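Long-range contacts in polymerase X (Deinococcus radiodurans, PDB 2W9M), which probably extends DNA from deoxyribonucleoside triphosphates as a family X DNA polymerase and carries a zinc-binding PHP domain with likely phosphoester hydrolase activity: residues Asp187-Leu192 / Glu302-Glu307; Gln161-Gly166 / Glu193-Ala198. All blocks are in the same frame, centred on the assembly; numbering follows the deposited sequence.

Contact 1 of 2, residues Asp187-Leu192 / Glu302-Glu307; sequences DVRRGL and EYREPE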
loop_
_atom_site.group_PDB
_atom_site.type_symbol
_atom_site.label_atom_id
_atom_site.label_comp_id
_atom_site.label_asym_id
_atom_site.label_seq_id
_atom_site.Cartn_x
_atom_site.Cartn_y
_atom_site.Cartn_z
ATOM N N ASP A 187 7.841 5.950 -14.743
ATOM C CA ASP A 187 7.454 4.989 -13.717
ATOM C C ASP A 187 6.080 5.249 -13.096
ATOM O O ASP A 187 5.312 4.312 -12.889
ATOM C CB ASP A 187 8.541 4.891 -12.644
ATOM C CG ASP A 187 9.864 4.385 -13.202
ATOM O OD1 ASP A 187 9.935 4.120 -14.423
ATOM O OD2 ASP A 187 10.832 4.249 -12.423
ATOM N N VAL A 188 5.761 6.509 -12.810
ATOM C CA VAL A 188 4.462 6.833 -12.221
ATOM C C VAL A 188 3.310 6.571 -13.196
ATOM O O VAL A 188 2.231 6.140 -12.788
ATOM C CB VAL A 188 4.394 8.283 -11.686
ATOM C CG1 VAL A 188 5.637 8.597 -10.881
ATOM C CG2 VAL A 188 4.239 9.272 -12.823
ATOM N N ARG A 189 3.550 6.813 -14.482
ATOM C CA ARG A 189 2.517 6.624 -15.498
ATOM C C ARG A 189 2.082 5.165 -15.668
ATOM O O ARG A 189 0.926 4.894 -15.997
ATOM C CB ARG A 189 2.975 7.170 -16.849
ATOM C CG ARG A 189 2.006 6.841 -17.969
ATOM C CD ARG A 189 2.566 7.180 -19.325
ATOM N NE ARG A 189 1.599 6.884 -20.373
ATOM C CZ ARG A 189 1.896 6.821 -21.667
ATOM N NH1 ARG A 189 3.141 7.035 -22.074
ATOM N NH2 ARG A 189 0.950 6.543 -22.553
ATOM N N ARG A 190 3.000 4.226 -15.459
ATOM C CA ARG A 190 2.661 2.819 -15.640
ATOM C C ARG A 190 2.559 2.038 -14.329
ATOM O O ARG A 190 2.368 0.820 -14.337
ATOM C CB ARG A 190 3.612 2.145 -16.631
ATOM C CG ARG A 190 5.072 2.199 -16.253
ATOM C CD ARG A 190 5.938 1.768 -17.427
ATOM N NE ARG A 190 7.048 0.934 -16.985
ATOM C CZ ARG A 190 8.178 1.408 -16.477
ATOM N NH1 ARG A 190 8.350 2.715 -16.356
ATOM N NH2 ARG A 190 9.133 0.574 -16.093
ATOM N N GLY A 191 2.679 2.747 -13.211
ATOM C CA GLY A 191 2.330 2.193 -11.913
ATOM C C GLY A 191 3.382 1.347 -11.228
ATOM O O GLY A 191 3.058 0.487 -10.410
ATOM N N LEU A 192 4.644 1.588 -11.552
ATOM C CA LEU A 192 5.725 0.863 -10.909
ATOM C C LEU A 192 5.566 0.982 -9.392
ATOM O O LEU A 192 5.488 2.086 -8.859
ATOM C CB LEU A 192 7.073 1.425 -11.361
ATOM C CG LEU A 192 8.151 0.384 -11.651
ATOM C CD1 LEU A 192 7.709 -0.482 -12.810
ATOM C CD2 LEU A 192 9.484 1.053 -11.949
ATOM N N GLU A 302 -0.179 0.225 -19.780
ATOM C CA GLU A 302 -0.288 -0.788 -18.737
ATOM C C GLU A 302 0.537 -2.027 -19.066
ATOM O O GLU A 302 0.954 -2.754 -18.165
ATOM C CB GLU A 302 -1.745 -1.209 -18.526
ATOM C CG GLU A 302 -2.678 -0.104 -18.074
ATOM C CD GLU A 302 -3.515 0.457 -19.207
ATOM O OE1 GLU A 302 -2.987 0.588 -20.332
ATOM O OE2 GLU A 302 -4.703 0.765 -18.968
ATOM N N TYR A 303 0.763 -2.264 -20.359
ATOM C CA TYR A 303 1.414 -3.492 -20.817
ATOM C C TYR A 303 2.839 -3.294 -21.334
ATOM O O TYR A 303 3.334 -4.111 -22.111
ATOM C CB TYR A 303 0.577 -4.162 -21.908
ATOM C CG TYR A 303 -0.825 -4.535 -21.485
ATOM C CD1 TYR A 303 -1.879 -4.489 -22.390
ATOM C CD2 TYR A 303 -1.096 -4.929 -20.182
ATOM C CE1 TYR A 303 -3.163 -4.835 -22.007
ATOM C CE2 TYR A 303 -2.380 -5.274 -19.788
ATOM C CZ TYR A 303 -3.405 -5.224 -20.702
ATOM O OH TYR A 303 -4.677 -5.566 -20.307
ATOM N N ARG A 304 3.502 -2.225 -20.904
ATOM C CA ARG A 304 4.831 -1.904 -21.424
ATOM C C ARG A 304 5.973 -2.304 -20.498
ATOM O O ARG A 304 7.035 -1.685 -20.516
ATOM C CB ARG A 304 4.929 -0.420 -21.777
ATOM C CG ARG A 304 3.938 0.011 -22.840
ATOM C CD ARG A 304 4.050 1.492 -23.154
ATOM N NE ARG A 304 2.957 1.929 -24.017
ATOM C CZ ARG A 304 2.781 3.178 -24.435
ATOM N NH1 ARG A 304 3.633 4.131 -24.075
ATOM N NH2 ARG A 304 1.748 3.473 -25.216
ATOM N N GLU A 305 5.757 -3.341 -19.697
ATOM C CA GLU A 305 6.815 -3.903 -18.863
ATOM C C GLU A 305 7.461 -5.076 -19.590
ATOM O O GLU A 305 6.856 -5.658 -20.490
ATOM C CB GLU A 305 6.247 -4.396 -17.530
ATOM C CG GLU A 305 5.349 -3.407 -16.819
ATOM C CD GLU A 305 6.099 -2.200 -16.295
ATOM O OE1 GLU A 305 7.307 -2.318 -15.997
ATOM O OE2 GLU A 305 5.473 -1.127 -16.175
ATOM N N PRO A 306 8.690 -5.437 -19.199
ATOM C CA PRO A 306 9.344 -6.598 -19.813
ATOM C C PRO A 306 8.485 -7.865 -19.749
ATOM O O PRO A 306 8.392 -8.588 -20.738
ATOM C CB PRO A 306 10.612 -6.768 -18.973
ATOM C CG PRO A 306 10.891 -5.400 -18.436
ATOM C CD PRO A 306 9.555 -4.761 -18.215
ATOM N N GLU A 307 7.861 -8.122 -18.604
ATOM C CA GLU A 307 7.083 -9.346 -18.401
ATOM C C GLU A 307 5.914 -9.460 -19.379
ATOM O O GLU A 307 5.305 -10.525 -19.510
ATOM C CB GLU A 307 6.564 -9.431 -16.956
ATOM C CG GLU A 307 7.651 -9.488 -15.878
ATOM C CD GLU A 307 8.350 -8.152 -15.662
ATOM O OE1 GLU A 307 7.762 -7.105 -16.013
ATOM O OE2 GLU A 307 9.487 -8.147 -15.139
#

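Contact 2 of 2, residues Gln161-Gly166 / Glu193-Ala198; sequences QSLRAG and ETVRAA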
loop_
_atom_site.group_PDB
_atom_site.type_symbol
_atom_site.label_atom_id
_atom_site.label_comp_id
_atom_site.label_asym_id
_atom_site.label_seq_id
_atom_site.Cartn_x
_atom_site.Cartn_y
_atom_site.Cartn_z
ATOM N N GLN A 161 11.481 6.160 -4.649
ATOM C CA GLN A 161 10.302 6.668 -3.955
ATOM C C GLN A 161 9.118 5.719 -4.100
ATOM O O GLN A 161 9.078 4.904 -5.018
ATOM C CB GLN A 161 9.922 8.044 -4.504
ATOM C CG GLN A 161 11.026 9.081 -4.384
ATOM C CD GLN A 161 11.457 9.288 -2.952
ATOM O OE1 GLN A 161 10.656 9.151 -2.027
ATOM N NE2 GLN A 161 12.726 9.620 -2.756
ATOM N N SER A 162 8.155 5.822 -3.189
ATOM C CA SER A 162 6.938 5.029 -3.289
ATOM C C SER A 162 6.092 5.568 -4.431
ATOM O O SER A 162 6.206 6.739 -4.790
ATOM C CB SER A 162 6.140 5.065 -1.978
ATOM O OG SER A 162 5.538 6.331 -1.759
ATOM N N LEU A 163 5.253 4.713 -5.005
ATOM C CA LEU A 163 4.364 5.136 -6.080
ATOM C C LEU A 163 3.492 6.303 -5.632
ATOM O O LEU A 163 3.148 7.171 -6.432
ATOM C CB LEU A 163 3.477 3.978 -6.532
ATOM C CG LEU A 163 2.449 4.299 -7.619
ATOM C CD1 LEU A 163 3.130 4.881 -8.854
ATOM C CD2 LEU A 163 1.643 3.057 -7.978
ATOM N N ARG A 164 3.138 6.320 -4.349
ATOM C CA ARG A 164 2.277 7.366 -3.804
ATOM C C ARG A 164 2.934 8.745 -3.873
ATOM O O ARG A 164 2.348 9.686 -4.396
ATOM C CB ARG A 164 1.881 7.042 -2.359
ATOM C CG ARG A 164 0.964 8.079 -1.734
ATOM C CD ARG A 164 0.799 7.887 -0.229
ATOM N NE ARG A 164 0.020 6.699 0.109
ATOM C CZ ARG A 164 0.518 5.630 0.722
ATOM N NH1 ARG A 164 1.799 5.602 1.070
ATOM N NH2 ARG A 164 -0.263 4.592 0.989
ATOM N N ALA A 165 4.150 8.855 -3.343
ATOM C CA ALA A 165 4.886 10.119 -3.358
ATOM C C ALA A 165 5.177 10.608 -4.774
ATOM O O ALA A 165 4.959 11.775 -5.091
ATOM C CB ALA A 165 6.182 9.992 -2.565
ATOM N N GLY A 166 5.675 9.715 -5.622
ATOM C CA GLY A 166 5.980 10.068 -6.998
ATOM C C GLY A 166 4.761 10.544 -7.769
ATOM O O GLY A 166 4.821 11.515 -8.520
ATOM N N GLU A 193 5.505 -0.154 -8.701
ATOM C CA GLU A 193 5.331 -0.159 -7.246
ATOM C C GLU A 193 6.345 0.753 -6.552
ATOM O O GLU A 193 6.061 1.346 -5.512
ATOM C CB GLU A 193 5.412 -1.584 -6.686
ATOM C CG GLU A 193 6.632 -2.378 -7.137
ATOM C CD GLU A 193 6.435 -3.058 -8.486
ATOM O OE1 GLU A 193 5.271 -3.228 -8.909
ATOM O OE2 GLU A 193 7.447 -3.429 -9.118
ATOM N N THR A 194 7.525 0.859 -7.145
ATOM C CA THR A 194 8.550 1.775 -6.675
ATOM C C THR A 194 8.992 2.652 -7.850
ATOM O O THR A 194 8.966 2.210 -8.999
ATOM C CB THR A 194 9.736 1.011 -6.078
ATOM O OG1 THR A 194 9.490 0.769 -4.686
ATOM C CG2 THR A 194 11.001 1.808 -6.219
ATOM N N VAL A 195 9.381 3.892 -7.566
ATOM C CA VAL A 195 9.553 4.901 -8.610
ATOM C C VAL A 195 10.849 5.706 -8.486
ATOM O O VAL A 195 11.178 6.210 -7.411
ATOM C CB VAL A 195 8.356 5.864 -8.608
ATOM C CG1 VAL A 195 8.793 7.263 -8.964
ATOM C CG2 VAL A 195 7.279 5.369 -9.554
ATOM N N ARG A 196 11.577 5.839 -9.593
ATOM C CA ARG A 196 12.857 6.544 -9.579
ATOM C C ARG A 196 12.697 8.055 -9.446
ATOM O O ARG A 196 13.561 8.732 -8.888
ATOM C CB ARG A 196 13.676 6.218 -10.829
ATOM C CG ARG A 196 12.958 6.501 -12.140
ATOM C CD ARG A 196 13.808 6.086 -13.341
ATOM N NE ARG A 196 14.401 7.220 -14.045
ATOM C CZ ARG A 196 15.417 7.947 -13.590
ATOM N NH1 ARG A 196 15.964 7.679 -12.412
ATOM N NH2 ARG A 196 15.883 8.951 -14.316
ATOM N N ALA A 197 11.593 8.582 -9.964
ATOM C CA ALA A 197 11.337 10.014 -9.896
ATOM C C ALA A 197 9.905 10.362 -10.278
ATOM O O ALA A 197 9.200 9.559 -10.887
ATOM C CB ALA A 197 12.311 10.762 -10.795
ATOM N N ALA A 198 9.479 11.567 -9.912
ATOM C CA ALA A 198 8.226 12.109 -10.417
ATOM C C ALA A 198 8.461 12.578 -11.848
ATOM O O ALA A 198 9.019 13.651 -12.074
ATOM C CB ALA A 198 7.754 13.258 -9.553
#

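Contact 1 of 2, residues Asp187-Leu192 / Glu302-Glu307
Arg-190 and Glu-305 make a salt bridge between the end of helix 186-190, beside the mixed sheet of what is probably the polymerase palm, and the loop that runs from helix 287-293 to strand 329-333 of the PHP domain. Arg-190 NE meets Glu-305 OE2 at 2.7 Å. The N-H points well off that oxygen, at 123°, and as a hydrogen bond the pair is weak. A second weak bond runs from Arg-190 NH2 to Glu-305 OE1 at 3.4 Å. The guanidinium and carboxylate planes are nearly parallel, 15° apart, and OE2 is the nearer oxygen. The arginine chain bends at chi3 (-140°), which sets NE beside OE2. Its third nitrogen, NH1, bonds Asp-187 OD1 at 2.9 Å, from the anti side and tilted out of the carboxylate plane. One arginine is thus shared between two acids, and both probably stabilise its charge. A methionine in place of Arg-190 would probably leave both carboxylates without this cation and let that of Glu-305 turn. Leu-192 CD1 packs against Glu-305 OE1 at 3.7 Å.

Farther along, two like charges come close, with Arg-189 NH1 3.6 Å from Arg-304 NH1. Glu-287 takes a salt bridge from each arginine and probably offsets the repulsion; Arg-304 NH1 also bonds Ser-251. Gly-191, at positive phi, closes the helix in a Schellman motif. Around the contact, Glu-305 touches Trp-499 of helix 499-505, Arg-304 touches Phe-255 of helix 253-264, and Val-188 packs on Val-195 of strand 194-203.

Contact 2 of 2, residues Gln161-Gly166 / Glu193-Ala198
Glu-193 opens its side of the contact with a backbone bond: its carbonyl O takes a weak hydrogen bond from Leu-163 N at 3.5 Å. Leu-163 CB also lies close to that oxygen. The Glu-193 side chain heads away from 161-166 and forms a salt bridge with Arg-500.

Thr-194 begins strand 194-203, on which strand 161-162 pairs in the mixed sheet, probably that of the polymerase palm. It faces Ser-162 as an antiparallel non-hydrogen-bonded pair, and their side chains diverge. Thr-194 CA makes a CA-H...O contact of 3.6 Å with Gln-161 O. Its CG2, anti to the backbone N, comes to 3.8 Å from the same oxygen.

Val-195 is the centre of the pairing. It forms an antiparallel hydrogen-bonded pair with Gln-161. Val-195 N gives to Gln-161 O at 2.8 Å, in the plane of that carbonyl. Gln-161 N returns a bond of 2.8 Å to Val-195 O. Both side chains lie on one face of the sheet. The end of Gln-161 leads away: NE2 bonds Phe-155 O and OE1 accepts from Arg-158 NE. Val-195 CG2 meets Leu-163 CD1 at 4.2 Å, and its CG1 approaches Gly-166 CA. A side chain on Gly-166 would run into CG1, so the helix can come close here.

Past Arg-196 and Ala-197, Ala-198 CB rests on Gly-166 O at 3.6 Å. The backbone of Ala-198 bonds on to strand 231-238.

Ser-162 is the N-cap of helix 163-176, its OG accepting from Ala-165 N at 3.3 Å. The chemistry is therefore mainly backbone pairing with a small apolar patch beside it. That implies a short strand whose position is set by main-chain bonds, with the helix starting directly after it.

How the contacts relate
From the N terminus, the chain first passes 161-166, where a short strand leads into helix 163-176. It then reaches helix 186-190 and segment 187-192, and strand 194-203 follows directly. Contact 2 closes a short loop there, back to 161-166. Contact 1 closes a much longer one, when 302-307 returns to 187-192 after some 110 residues. The two loops cross rather than nest. The centres of the two contacts lie about 12 Å apart and they touch directly: Asp-187 CB packs on Val-195 CG2 at 3.4 Å. Contact 2 ties the start of helix 163-176 to the mixed sheet. Contact 1 ties helix 186-190 to the chain leading toward the zinc-binding PHP domain.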